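Local atomic coordinates of pyroglutatmate porin OpdO (Pseudomonas aeruginosa, PDB entry 3SZV), a protein that is thought to act as an outer membrane porin, a beta-barrel channel of the OprD family that lets small carboxylate solutes pass. Residues V124-F129 / P143-G148; D167-N172 / P287-S292. All coordinates share one frame; numbering follows the deposited sequence.

Contact 1: residues V124-F129 / P143-G148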
ATOM      1  N   VAL A 124       9.453  11.330 -11.969  1.00 16.64           N
ATOM      2  CA  VAL A 124       9.529  10.492 -13.153  1.00 16.49           C
ATOM      3  C   VAL A 124      10.603   9.422 -12.971  1.00 16.49           C
ATOM      4  O   VAL A 124      11.766   9.737 -12.691  1.00 17.08           O
ATOM      5  CB  VAL A 124       9.880  11.333 -14.392  1.00 18.87           C
ATOM      6  CG1 VAL A 124      10.027  10.437 -15.611  1.00 20.44           C
ATOM      7  CG2 VAL A 124       8.817  12.404 -14.635  1.00 19.99           C
ATOM      8  N   GLY A 125      10.212   8.161 -13.122  1.00 15.76           N
ATOM      9  CA  GLY A 125      11.134   7.042 -12.993  1.00 15.62           C
ATOM     10  C   GLY A 125      10.588   6.006 -12.031  1.00 14.27           C
ATOM     11  O   GLY A 125       9.461   5.544 -12.202  1.00 15.31           O
ATOM     12  N   ALA A 126      11.381   5.627 -11.033  1.00 14.82           N
ATOM     13  CA  ALA A 126      10.918   4.678 -10.024  1.00 13.97           C
ATOM     14  C   ALA A 126       9.921   5.354  -9.088  1.00 14.36           C
ATOM     15  O   ALA A 126      10.195   6.433  -8.548  1.00 17.04           O
ATOM     16  CB  ALA A 126      12.126   4.120  -9.232  1.00 16.21           C
ATOM     17  N   LEU A 127       8.776   4.715  -8.889  1.00 14.18           N
ATOM     18  CA  LEU A 127       7.715   5.274  -8.051  1.00 14.32           C
ATOM     19  C   LEU A 127       7.235   4.268  -7.018  1.00 14.63           C
ATOM     20  O   LEU A 127       7.214   3.062  -7.256  1.00 15.46           O
ATOM     21  CB  LEU A 127       6.512   5.675  -8.909  1.00 14.54           C
ATOM     22  CG  LEU A 127       6.806   6.708  -9.989  1.00 14.34           C
ATOM     23  CD1 LEU A 127       5.563   6.869 -10.863  1.00 15.82           C
ATOM     24  CD2 LEU A 127       7.235   8.044  -9.387  1.00 15.97           C
ATOM     25  N   HIS A 128       6.827   4.789  -5.865  1.00 13.14           N
ATOM     26  CA  HIS A 128       6.244   3.976  -4.805  1.00 13.46           C
ATOM     27  C   HIS A 128       5.326   4.894  -4.019  1.00 12.66           C
ATOM     28  O   HIS A 128       5.782   5.839  -3.373  1.00 14.55           O
ATOM     29  CB  HIS A 128       7.324   3.358  -3.895  1.00 14.04           C
ATOM     30  CG  HIS A 128       6.769   2.460  -2.834  1.00 15.74           C
ATOM     31  ND1 HIS A 128       6.766   1.081  -2.943  1.00 14.12           N
ATOM     32  CD2 HIS A 128       6.189   2.738  -1.642  1.00 17.41           C
ATOM     33  CE1 HIS A 128       6.206   0.557  -1.870  1.00 15.74           C
ATOM     34  NE2 HIS A 128       5.844   1.542  -1.060  1.00 17.51           N
ATOM     35  N   PHE A 129       4.023   4.655  -4.121  1.00 12.68           N
ATOM     36  CA  PHE A 129       3.057   5.549  -3.506  1.00 12.67           C
ATOM     37  C   PHE A 129       1.756   4.793  -3.274  1.00 11.88           C
ATOM     38  O   PHE A 129       1.583   3.657  -3.758  1.00 12.63           O
ATOM     39  CB  PHE A 129       2.828   6.782  -4.402  1.00 13.76           C
ATOM     40  CG  PHE A 129       2.192   6.457  -5.730  1.00 12.98           C
ATOM     41  CD1 PHE A 129       2.957   6.028  -6.813  1.00 14.40           C
ATOM     42  CD2 PHE A 129       0.822   6.580  -5.904  1.00 13.10           C
ATOM     43  CE1 PHE A 129       2.361   5.729  -8.047  1.00 14.02           C
ATOM     44  CE2 PHE A 129       0.216   6.286  -7.122  1.00 14.10           C
ATOM     45  CZ  PHE A 129       0.975   5.852  -8.200  1.00 13.35           C
ATOM     46  N   PRO A 143      10.466  -3.485  -1.535  1.00 14.96           N
ATOM     47  CA  PRO A 143       9.212  -2.896  -2.018  1.00 15.38           C
ATOM     48  C   PRO A 143       8.900  -3.177  -3.490  1.00 16.82           C
ATOM     49  O   PRO A 143       9.813  -3.337  -4.322  1.00 16.56           O
ATOM     50  CB  PRO A 143       9.433  -1.386  -1.821  1.00 16.31           C
ATOM     51  CG  PRO A 143      10.948  -1.229  -1.790  1.00 16.80           C
ATOM     52  CD  PRO A 143      11.456  -2.471  -1.134  1.00 17.07           C
ATOM     53  N   GLU A 144       7.612  -3.225  -3.811  1.00 15.29           N
ATOM     54  CA  GLU A 144       7.169  -3.094  -5.190  1.00 14.96           C
ATOM     55  C   GLU A 144       7.504  -1.677  -5.698  1.00 15.42           C
ATOM     56  O   GLU A 144       7.415  -0.703  -4.945  1.00 15.80           O
ATOM     57  CB  GLU A 144       5.657  -3.339  -5.265  1.00 15.61           C
ATOM     58  CG  GLU A 144       5.066  -3.256  -6.672  1.00 15.58           C
ATOM     59  CD  GLU A 144       3.559  -3.429  -6.693  1.00 16.23           C
ATOM     60  OE1 GLU A 144       2.913  -3.173  -5.668  1.00 14.90           O
ATOM     61  OE2 GLU A 144       3.016  -3.841  -7.744  1.00 15.62           O
ATOM     62  N   LEU A 145       7.886  -1.558  -6.970  1.00 14.06           N
ATOM     63  CA  LEU A 145       8.080  -0.250  -7.601  1.00 14.12           C
ATOM     64  C   LEU A 145       7.267  -0.207  -8.881  1.00 15.17           C
ATOM     65  O   LEU A 145       7.044  -1.240  -9.527  1.00 16.76           O
ATOM     66  CB  LEU A 145       9.554  -0.002  -7.951  1.00 16.02           C
ATOM     67  CG  LEU A 145      10.534   0.025  -6.789  1.00 13.82           C
ATOM     68  CD1 LEU A 145      11.959   0.108  -7.310  1.00 17.43           C
ATOM     69  CD2 LEU A 145      10.220   1.190  -5.871  1.00 16.41           C
ATOM     70  N   PHE A 146       6.801   0.981  -9.242  1.00 13.41           N
ATOM     71  CA  PHE A 146       6.250   1.200 -10.570  1.00 13.27           C
ATOM     72  C   PHE A 146       7.204   2.077 -11.357  1.00 15.20           C
ATOM     73  O   PHE A 146       7.956   2.871 -10.781  1.00 16.97           O
ATOM     74  CB  PHE A 146       4.886   1.893 -10.493  1.00 13.36           C
ATOM     75  CG  PHE A 146       3.873   1.145  -9.690  1.00 12.84           C
ATOM     76  CD1 PHE A 146       3.314   1.708  -8.548  1.00 15.07           C
ATOM     77  CD2 PHE A 146       3.463  -0.119 -10.087  1.00 15.55           C
ATOM     78  CE1 PHE A 146       2.356   1.017  -7.805  1.00 15.87           C
ATOM     79  CE2 PHE A 146       2.492  -0.824  -9.343  1.00 16.34           C
ATOM     80  CZ  PHE A 146       1.959  -0.242  -8.198  1.00 15.35           C
ATOM     81  N   ARG A 147       7.190   1.924 -12.672  1.00 12.96           N
ATOM     82  CA  ARG A 147       7.882   2.854 -13.550  1.00 14.77           C
ATOM     83  C   ARG A 147       6.848   3.808 -14.121  1.00 14.07           C
ATOM     84  O   ARG A 147       5.820   3.377 -14.650  1.00 14.66           O
ATOM     85  CB  ARG A 147       8.595   2.118 -14.688  1.00 14.77           C
ATOM     86  CG  ARG A 147       9.569   3.022 -15.451  1.00 15.25           C
ATOM     87  CD  ARG A 147      10.287   2.286 -16.563  1.00 17.03           C
ATOM     88  NE  ARG A 147       9.493   2.284 -17.794  1.00 17.21           N
ATOM     89  CZ  ARG A 147      10.011   2.079 -19.000  1.00 18.97           C
ATOM     90  NH1 ARG A 147      11.317   1.849 -19.135  1.00 23.04           N
ATOM     91  NH2 ARG A 147       9.227   2.120 -20.067  1.00 22.67           N
ATOM     92  N   GLY A 148       7.097   5.104 -14.015  1.00 14.96           N
ATOM     93  CA  GLY A 148       6.165   6.048 -14.601  1.00 16.76           C
ATOM     94  C   GLY A 148       6.374   7.475 -14.155  1.00 14.39           C
ATOM     95  O   GLY A 148       7.455   7.845 -13.691  1.00 16.13           O
TER

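Contact 2: residues D167-N172 / P287-S292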
ATOM      1  N   ASP A 167       3.903   2.578 -16.596  1.00 14.87           N
ATOM      2  CA  ASP A 167       4.000   1.598 -17.663  1.00 16.50           C
ATOM      3  C   ASP A 167       4.689   0.289 -17.304  1.00 17.05           C
ATOM      4  O   ASP A 167       4.791  -0.597 -18.146  1.00 18.74           O
ATOM      5  CB  ASP A 167       4.543   2.203 -18.963  1.00 17.37           C
ATOM      6  CG  ASP A 167       5.997   2.589 -18.877  1.00 18.15           C
ATOM      7  OD1 ASP A 167       6.634   2.345 -17.827  1.00 17.55           O
ATOM      8  OD2 ASP A 167       6.506   3.113 -19.900  1.00 20.79           O
ATOM      9  N   ARG A 168       5.148   0.165 -16.062  1.00 15.08           N
ATOM     10  CA  ARG A 168       5.755  -1.087 -15.601  1.00 17.10           C
ATOM     11  C   ARG A 168       5.490  -1.317 -14.130  1.00 15.58           C
ATOM     12  O   ARG A 168       5.314  -0.362 -13.365  1.00 14.22           O
ATOM     13  CB  ARG A 168       7.278  -1.085 -15.775  1.00 17.50           C
ATOM     14  CG  ARG A 168       7.785  -0.792 -17.181  1.00 19.43           C
ATOM     15  CD  ARG A 168       7.675  -1.994 -18.092  1.00 24.44           C
ATOM     16  NE  ARG A 168       8.382  -1.750 -19.346  1.00 29.23           N
ATOM     17  CZ  ARG A 168       7.828  -1.205 -20.424  1.00 33.49           C
ATOM     18  NH1 ARG A 168       6.549  -0.851 -20.414  1.00 28.37           N
ATOM     19  NH2 ARG A 168       8.556  -1.018 -21.520  1.00 34.89           N
ATOM     20  N   ASN A 169       5.543  -2.595 -13.751  1.00 17.00           N
ATOM     21  CA  ASN A 169       5.418  -3.069 -12.379  1.00 14.43           C
ATOM     22  C   ASN A 169       6.668  -3.881 -12.061  1.00 15.95           C
ATOM     23  O   ASN A 169       6.980  -4.833 -12.775  1.00 18.73           O
ATOM     24  CB  ASN A 169       4.184  -3.981 -12.323  1.00 15.08           C
ATOM     25  CG  ASN A 169       3.711  -4.319 -10.909  1.00 18.45           C
ATOM     26  OD1 ASN A 169       2.661  -4.971 -10.756  1.00 21.22           O
ATOM     27  ND2 ASN A 169       4.438  -3.894  -9.893  1.00 14.83           N
ATOM     28  N   LYS A 170       7.399  -3.502 -11.016  1.00 16.23           N
ATOM     29  CA  LYS A 170       8.440  -4.380 -10.490  1.00 15.77           C
ATOM     30  C   LYS A 170       7.900  -5.030  -9.231  1.00 18.30           C
ATOM     31  O   LYS A 170       7.772  -4.377  -8.197  1.00 16.78           O
ATOM     32  CB  LYS A 170       9.731  -3.625 -10.161  1.00 18.89           C
ATOM     33  CG  LYS A 170      10.851  -4.572  -9.670  1.00 19.62           C
ATOM     34  CD  LYS A 170      11.866  -3.881  -8.763  1.00 21.63           C
ATOM     35  CE  LYS A 170      11.275  -3.527  -7.399  1.00 19.80           C
ATOM     36  NZ  LYS A 170      10.983  -4.732  -6.564  1.00 22.06           N
ATOM     37  N   LEU A 171       7.545  -6.306  -9.325  1.00 20.13           N
ATOM     38  CA  LEU A 171       6.997  -6.993  -8.168  1.00 21.19           C
ATOM     39  C   LEU A 171       7.974  -6.931  -7.003  1.00 21.48           C
ATOM     40  O   LEU A 171       9.197  -6.853  -7.193  1.00 22.67           O
ATOM     41  CB  LEU A 171       6.677  -8.447  -8.503  1.00 20.47           C
ATOM     42  CG  LEU A 171       5.688  -8.654  -9.651  1.00 21.43           C
ATOM     43  CD1 LEU A 171       5.513 -10.147  -9.923  1.00 25.33           C
ATOM     44  CD2 LEU A 171       4.339  -8.006  -9.362  1.00 22.11           C
ATOM     45  N   ASN A 172       7.441  -6.967  -5.787  1.00 22.05           N
ATOM     46  CA  ASN A 172       8.295  -6.923  -4.610  1.00 22.98           C
ATOM     47  C   ASN A 172       9.442  -7.932  -4.649  1.00 24.99           C
ATOM     48  O   ASN A 172      10.550  -7.621  -4.229  1.00 28.04           O
ATOM     49  CB  ASN A 172       7.474  -7.037  -3.309  1.00 29.71           C
ATOM     50  CG  ASN A 172       6.467  -8.171  -3.331  1.00 48.72           C
ATOM     51  OD1 ASN A 172       6.614  -9.144  -4.068  1.00 33.36           O
ATOM     52  ND2 ASN A 172       5.432  -8.049  -2.504  1.00 29.57           N
ATOM     53  N   PRO A 287     -11.227  -5.602  -9.200  1.00 11.65           N
ATOM     54  CA  PRO A 287      -9.998  -5.555  -9.990  1.00 12.96           C
ATOM     55  C   PRO A 287      -8.984  -4.590  -9.403  1.00 12.92           C
ATOM     56  O   PRO A 287      -9.339  -3.552  -8.838  1.00 13.21           O
ATOM     57  CB  PRO A 287     -10.479  -5.047 -11.354  1.00 15.45           C
ATOM     58  CG  PRO A 287     -11.669  -4.198 -11.024  1.00 21.14           C
ATOM     59  CD  PRO A 287     -12.342  -4.878  -9.842  1.00 11.79           C
ATOM     60  N   TYR A 288      -7.714  -4.964  -9.546  1.00 11.23           N
ATOM     61  CA  TYR A 288      -6.583  -4.109  -9.195  1.00 11.45           C
ATOM     62  C   TYR A 288      -5.353  -4.669  -9.859  1.00 11.43           C
ATOM     63  O   TYR A 288      -5.353  -5.806 -10.318  1.00 12.62           O
ATOM     64  CB  TYR A 288      -6.383  -4.000  -7.679  1.00 11.90           C
ATOM     65  CG  TYR A 288      -6.266  -5.263  -6.837  1.00 11.77           C
ATOM     66  CD1 TYR A 288      -5.044  -5.656  -6.306  1.00 12.88           C
ATOM     67  CD2 TYR A 288      -7.398  -6.005  -6.494  1.00 12.16           C
ATOM     68  CE1 TYR A 288      -4.942  -6.771  -5.481  1.00 13.18           C
ATOM     69  CE2 TYR A 288      -7.306  -7.107  -5.660  1.00 12.41           C
ATOM     70  CZ  TYR A 288      -6.075  -7.485  -5.163  1.00 12.24           C
ATOM     71  OH  TYR A 288      -5.938  -8.548  -4.318  1.00 14.17           O
ATOM     72  N   ILE A 289      -4.281  -3.881  -9.885  1.00 11.76           N
ATOM     73  CA  ILE A 289      -3.050  -4.325 -10.505  1.00 13.81           C
ATOM     74  C   ILE A 289      -2.457  -5.504  -9.723  1.00 12.52           C
ATOM     75  O   ILE A 289      -2.268  -5.436  -8.508  1.00 12.49           O
ATOM     76  CB  ILE A 289      -2.065  -3.155 -10.582  1.00 13.75           C
ATOM     77  CG1 ILE A 289      -2.530  -2.166 -11.643  1.00 14.70           C
ATOM     78  CG2 ILE A 289      -0.671  -3.652 -10.916  1.00 15.61           C
ATOM     79  CD1 ILE A 289      -1.879  -0.807 -11.530  1.00 16.23           C
ATOM     80  N   ALA A 290      -2.211  -6.616 -10.417  1.00 13.84           N
ATOM     81  CA  ALA A 290      -1.651  -7.792  -9.756  1.00 13.24           C
ATOM     82  C   ALA A 290      -0.316  -7.452  -9.105  1.00 13.10           C
ATOM     83  O   ALA A 290       0.518  -6.773  -9.725  1.00 14.93           O
ATOM     84  CB  ALA A 290      -1.468  -8.945 -10.764  1.00 15.25           C
ATOM     85  N   GLY A 291      -0.128  -7.918  -7.876  1.00 13.10           N
ATOM     86  CA  GLY A 291       1.108  -7.648  -7.158  1.00 13.19           C
ATOM     87  C   GLY A 291       1.009  -6.439  -6.252  1.00 14.55           C
ATOM     88  O   GLY A 291       1.877  -6.244  -5.387  1.00 16.60           O
ATOM     89  N   SER A 292      -0.030  -5.630  -6.453  1.00 12.60           N
ATOM     90  CA  SER A 292      -0.194  -4.391  -5.688  1.00 12.42           C
ATOM     91  C   SER A 292      -1.306  -4.519  -4.648  1.00 13.73           C
ATOM     92  O   SER A 292      -1.917  -5.583  -4.509  1.00 14.81           O
ATOM     93  CB  SER A 292      -0.442  -3.216  -6.636  1.00 12.73           C
ATOM     94  OG  SER A 292      -1.771  -3.228  -7.125  1.00 14.04           O
TER
HETATM   95  O   HOH W   1       4.444  -7.095  -5.738  1.00 22.28           O

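Contact 1: residues V124-F129 / P143-G148
H128 carries CG anti to its backbone N (chi1 -177°), and its second torsion (chi2 100°) turns ND1 onto the carbonyl of E144. ND1 donates to E144 O at 2.8 Å, with the oxygen close to the ring plane, and P143 CB lies 3.8 Å from H128 CE1. This side-chain bond extends a short antiparallel beta ladder at the root of a long loop of the OprD-family barrel, between strands 120-124 and 149-156. G125 with G148 and L127 with F146 are hydrogen-bonded pairs, while A126 with R147 is a non-hydrogen-bonded pair. Each hydrogen-bonded pair is tied twice, the G125 N to G148 O bond being almost straight (173°). The chain turns a corner at both glycines, whose backbone angles would press a CB against the preceding carbonyl oxygen; glycine suits them for that reason.

L127 and F146 send their side chains to the same face of the ladder, CB to CB 4.4 Å, and both also touch L166 of strand 159-170. Leucine fits here because its branch spreads a methyl over bare backbone: L127 CD1 lies 3.4 Å from G148 C, a tight approach. The F129 side chain crosses that of F146 at about a right angle, with F129 CE1 4.2 Å from F146 CD1. A126 and R147 point to the other face, where the small, buried A126 CB lies 4.5 Å from L145 CD1 and the long R147 side chain extends to D167, its salt-bridge partner. E144 OE1 is hydrogen-bonded to N137 N, while its other oxygen turns to strand 159-170. L145 CD2 packs 4.1 Å from H128 CB, the aliphatic root of the histidine.

Contact 2: residues D167-N172 / P287-S292
I289 O, the backbone oxygen of a residue that packs against N169, is gripped by two donors from S292: the hydroxyl OG at 2.7 Å and the amide N at 3.0 Å. Both reach it from the same face of the carbonyl plane. They close a type II beta turn from I289 to S292, in which G291 takes a positive phi (95°) that glycine accepts readily. Serine suits the last position because its short side chain can fold back onto the same oxygen as its own N-H.

Across the contact, N169 keeps CG anti to its backbone N (chi1 -167°), and OD1 comes 3.6 Å from I289 CG2, the two side chains sliding past each other in opposite directions. The same OD1 lies 3.0 Å from A290 O, but both are acceptors, so this approach is no hydrogen bond. Asparagine is nevertheless apt here, since its other amide atom, ND2, donates to E144 OE2. Two residues on, L171 lays CD2 against the turn, 3.9 Å from G291 CA, where the lack of a side chain on glycine permits the approach.

With no direct hydrogen bond between the segments, a water provides the polar link: it accepts from N172 N at 3.0 Å and donates to G291 O at 2.7 Å. At the other end of 167-172 the strand carries a classic beta bulge, D167 and R168 together standing opposite the single residue R147. The whole is a barrel strand end meeting a turn within the long loop between strands 271-281 and 311-320, in keeping with the inward-folded loops that narrow OprD-family channels.

How the contacts relate
From the N terminus, the chain leaves strand 120-124, enters contact 1 and returns to it after 13 intervening residues, closing a strand-free loop. It then continues through 149-156 and turns into 159-170, whose end opens contact 2. Another 114 residues, 76 of them in strands, pass before 287-292, in the loop between strands 271-281 and 311-320, closes it. The contacts are therefore in series, neither nested nor crossed: contact 1 is local, and contact 2 joins segments far apart in sequence. They meet where strand 145-147 pairs with strand 159-170, K170 N lying 2.7 Å from L145 O. The loops following 120-124 and 271-281 are thus both brought to the end of strand 159-170.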